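Local coordinates for nonsense-mediated mRNA decay protein 2 (Saccharomyces cerevisiae, PDB 4LUN) that takes part, as a protein whose N-terminal MIF4G domain this is, in nonsense-mediated decay of mRNAs with premature stop codons, binding UPF1 through its C-terminus, at residues A[32-37]-A[66-71]. Sequence-based numbering, arbitrary orientation.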
ATOM      1  N   SER A  32     -11.222 -16.692 -30.610  1.00 25.07           N
ATOM      2  CA  SER A  32     -11.121 -15.239 -30.720  1.00 28.65           C
ATOM      3  C   SER A  32     -12.482 -14.588 -30.922  1.00 28.03           C
ATOM      4  O   SER A  32     -12.568 -13.403 -31.253  1.00 31.83           O
ATOM      5  CB  SER A  32     -10.167 -14.833 -31.851  1.00 32.62           C
ATOM      6  OG  SER A  32     -10.662 -15.229 -33.115  1.00 38.58           O
ATOM      7  N   SER A  33     -13.545 -15.355 -30.703  1.00 24.07           N
ATOM      8  CA  SER A  33     -14.899 -14.865 -30.944  1.00 20.15           C
ATOM      9  C   SER A  33     -15.266 -13.694 -30.038  1.00 22.91           C
ATOM     10  O   SER A  33     -14.759 -13.571 -28.916  1.00 21.24           O
ATOM     11  CB  SER A  33     -15.917 -15.989 -30.752  1.00 22.04           C
ATOM     12  OG  SER A  33     -16.022 -16.329 -29.383  1.00 19.16           O
ATOM     13  N   ILE A  34     -16.161 -12.843 -30.527  1.00 19.29           N
ATOM     14  CA  ILE A  34     -16.632 -11.705 -29.750  1.00 16.80           C
ATOM     15  C   ILE A  34     -17.302 -12.182 -28.459  1.00 22.55           C
ATOM     16  O   ILE A  34     -17.045 -11.631 -27.387  1.00 21.58           O
ATOM     17  CB  ILE A  34     -17.591 -10.811 -30.550  1.00 18.74           C
ATOM     18  CG1 ILE A  34     -16.881 -10.185 -31.756  1.00 24.18           C
ATOM     19  CG2 ILE A  34     -18.197  -9.744 -29.655  1.00 21.50           C
ATOM     20  CD1 ILE A  34     -15.637  -9.389 -31.403  1.00 22.69           C
ATOM     21  N   LYS A  35     -18.137 -13.220 -28.559  1.00 18.04           N
ATOM     22  CA  LYS A  35     -18.817 -13.758 -27.379  1.00 19.47           C
ATOM     23  C   LYS A  35     -17.820 -14.185 -26.305  1.00 20.73           C
ATOM     24  O   LYS A  35     -17.977 -13.837 -25.131  1.00 20.52           O
ATOM     25  CB  LYS A  35     -19.728 -14.934 -27.758  1.00 19.11           C
ATOM     26  CG  LYS A  35     -20.526 -15.517 -26.595  1.00 25.23           C
ATOM     27  CD  LYS A  35     -21.716 -16.351 -27.104  1.00 28.31           C
ATOM     28  CE  LYS A  35     -21.349 -17.812 -27.337  1.00 28.85           C
ATOM     29  NZ  LYS A  35     -22.489 -18.583 -27.968  1.00 23.34           N
ATOM     30  N   ARG A  36     -16.777 -14.901 -26.715  1.00 20.50           N
ATOM     31  CA  ARG A  36     -15.789 -15.420 -25.768  1.00 20.37           C
ATOM     32  C   ARG A  36     -15.036 -14.286 -25.094  1.00 26.42           C
ATOM     33  O   ARG A  36     -14.790 -14.316 -23.881  1.00 23.83           O
ATOM     34  CB  ARG A  36     -14.781 -16.331 -26.471  1.00 23.20           C
ATOM     35  CG  ARG A  36     -13.932 -17.146 -25.506  1.00 29.12           C
ATOM     36  CD  ARG A  36     -14.820 -18.069 -24.697  1.00 31.67           C
ATOM     37  NE  ARG A  36     -14.103 -18.746 -23.621  1.00 37.71           N
ATOM     38  CZ  ARG A  36     -13.471 -19.905 -23.765  1.00 40.21           C
ATOM     39  NH1 ARG A  36     -13.455 -20.511 -24.948  1.00 33.15           N
ATOM     40  NH2 ARG A  36     -12.851 -20.456 -22.731  1.00 42.41           N
ATOM     41  N   ASN A  37     -14.663 -13.288 -25.888  1.00 20.53           N
ATOM     42  CA  ASN A  37     -13.815 -12.211 -25.396  1.00 28.91           C
ATOM     43  C   ASN A  37     -14.592 -11.226 -24.537  1.00 30.07           C
ATOM     44  O   ASN A  37     -14.084 -10.748 -23.530  1.00 27.97           O
ATOM     45  CB  ASN A  37     -13.102 -11.502 -26.550  1.00 27.81           C
ATOM     46  CG  ASN A  37     -12.049 -12.379 -27.219  1.00 34.27           C
ATOM     47  OD1 ASN A  37     -11.143 -12.895 -26.565  1.00 42.60           O
ATOM     48  ND2 ASN A  37     -12.176 -12.560 -28.529  1.00 41.20           N
ATOM     49  N   GLU A  66      -6.143 -10.979 -27.475  1.00 30.62           N
ATOM     50  CA  GLU A  66      -5.237  -9.926 -27.948  1.00 33.14           C
ATOM     51  C   GLU A  66      -5.909  -8.622 -28.396  1.00 33.93           C
ATOM     52  O   GLU A  66      -5.445  -7.530 -28.074  1.00 32.28           O
ATOM     53  CB  GLU A  66      -4.357 -10.464 -29.082  1.00 40.41           C
ATOM     54  CG  GLU A  66      -3.094  -9.654 -29.321  1.00 47.84           C
ATOM     55  CD  GLU A  66      -2.076  -9.827 -28.205  1.00 45.06           C
ATOM     56  OE1 GLU A  66      -1.534  -8.807 -27.730  1.00 49.99           O
ATOM     57  OE2 GLU A  66      -1.817 -10.985 -27.809  1.00 49.13           O
ATOM     58  N   LYS A  67      -6.996  -8.722 -29.149  1.00 33.58           N
ATOM     59  CA  LYS A  67      -7.630  -7.521 -29.680  1.00 34.22           C
ATOM     60  C   LYS A  67      -8.468  -6.809 -28.624  1.00 31.93           C
ATOM     61  O   LYS A  67      -8.909  -5.678 -28.842  1.00 39.89           O
ATOM     62  CB  LYS A  67      -8.478  -7.838 -30.915  1.00 39.25           C
ATOM     63  CG  LYS A  67      -9.106  -9.219 -30.899  1.00 43.61           C
ATOM     64  CD  LYS A  67      -8.240 -10.244 -31.629  1.00 43.70           C
ATOM     65  CE  LYS A  67      -7.729 -11.315 -30.671  1.00 32.99           C
ATOM     66  NZ  LYS A  67      -8.741 -11.647 -29.630  1.00 37.33           N
ATOM     67  N   TYR A  68      -8.695  -7.471 -27.490  1.00 29.30           N
ATOM     68  CA  TYR A  68      -9.409  -6.849 -26.374  1.00 27.51           C
ATOM     69  C   TYR A  68      -8.450  -6.416 -25.258  1.00 32.58           C
ATOM     70  O   TYR A  68      -8.885  -6.038 -24.174  1.00 30.61           O
ATOM     71  CB  TYR A  68     -10.485  -7.791 -25.810  1.00 26.96           C
ATOM     72  CG  TYR A  68     -11.843  -7.687 -26.492  1.00 30.27           C
ATOM     73  CD1 TYR A  68     -12.901  -7.027 -25.879  1.00 32.58           C
ATOM     74  CD2 TYR A  68     -12.062  -8.246 -27.746  1.00 34.97           C
ATOM     75  CE1 TYR A  68     -14.142  -6.927 -26.498  1.00 34.81           C
ATOM     76  CE2 TYR A  68     -13.298  -8.153 -28.369  1.00 27.40           C
ATOM     77  CZ  TYR A  68     -14.329  -7.492 -27.744  1.00 29.07           C
ATOM     78  OH  TYR A  68     -15.562  -7.398 -28.363  1.00 28.98           O
ATOM     79  N   LEU A  69      -7.150  -6.471 -25.533  1.00 29.32           N
ATOM     80  CA  LEU A  69      -6.136  -6.150 -24.527  1.00 32.78           C
ATOM     81  C   LEU A  69      -6.319  -4.789 -23.845  1.00 31.62           C
ATOM     82  O   LEU A  69      -6.308  -4.708 -22.612  1.00 30.39           O
ATOM     83  CB  LEU A  69      -4.737  -6.233 -25.133  1.00 36.08           C
ATOM     84  CG  LEU A  69      -3.616  -5.916 -24.148  1.00 32.93           C
ATOM     85  CD1 LEU A  69      -3.693  -6.873 -22.967  1.00 33.87           C
ATOM     86  CD2 LEU A  69      -2.279  -6.015 -24.836  1.00 36.03           C
ATOM     87  N   SER A  70      -6.469  -3.731 -24.639  1.00 26.80           N
ATOM     88  CA  SER A  70      -6.622  -2.380 -24.085  1.00 30.77           C
ATOM     89  C   SER A  70      -7.780  -2.322 -23.101  1.00 36.55           C
ATOM     90  O   SER A  70      -7.652  -1.782 -22.001  1.00 30.98           O
ATOM     91  CB  SER A  70      -6.853  -1.356 -25.194  1.00 36.93           C
ATOM     92  OG  SER A  70      -5.915  -1.507 -26.241  1.00 50.77           O
ATOM     93  N   GLU A  71      -8.914  -2.881 -23.508  1.00 34.66           N
ATOM     94  CA  GLU A  71     -10.082  -2.956 -22.645  1.00 32.58           C
ATOM     95  C   GLU A  71      -9.828  -3.794 -21.393  1.00 32.68           C
ATOM     96  O   GLU A  71     -10.335  -3.477 -20.312  1.00 34.26           O
ATOM     97  CB  GLU A  71     -11.286  -3.508 -23.417  1.00 38.39           C
ATOM     98  CG  GLU A  71     -12.480  -3.805 -22.544  1.00 39.58           C
ATOM     99  CD  GLU A  71     -13.753  -3.941 -23.340  1.00 44.68           C
ATOM    100  OE1 GLU A  71     -13.668  -4.017 -24.586  1.00 46.93           O
ATOM    101  OE2 GLU A  71     -14.838  -3.962 -22.719  1.00 49.09           O
TER
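Ser-32 meets Lys-67 at the edge of the contact, its CB 4.1 Å from the lysine NZ. The ammonium is hydrogen-bonded to the carbonyl O of Ser-64, and the lysine chain, bent at chi2, chi3 and chi4, curls back to bring it there. Ser-33, the N-cap of helix 34-44, turns from the other segment and accepts from Arg-36 N through OG (3.1 Å), which caps the first turn. From that turn Ile-34 sends CD1 to the edge of the Tyr-68 ring, near its plane, lying 3.6 Å from the tyrosine OH. Arg-36 turns to other partners, with salt bridges to Asp-59 at the end of helix 52-60 and to Glu-62 in the loop after it. Asn-37, buried, carries the centre: its CB sits over one face of the Tyr-68 ring in a CH-pi contact, 4.0 Å from the centroid and displaced toward the CD2-CE2 rim. With CG anti to the carbonyl carbon (chi1 -69°), the amide is carried toward Lys-67, whose NZ lies 3.7 Å from ND2, a proximity of two donors and not a bond. The amide plane is tilted 23° from the ring. An alanine in place of Tyr-68 would probably leave Asn-37 CB and the Ile-34 tip without their aromatic partner and open a gap between the helix starts. The N-terminal ends of helices 34-44 and 69-81 thus meet at the MIF4G domain surface through aliphatic carbon on an aromatic ring.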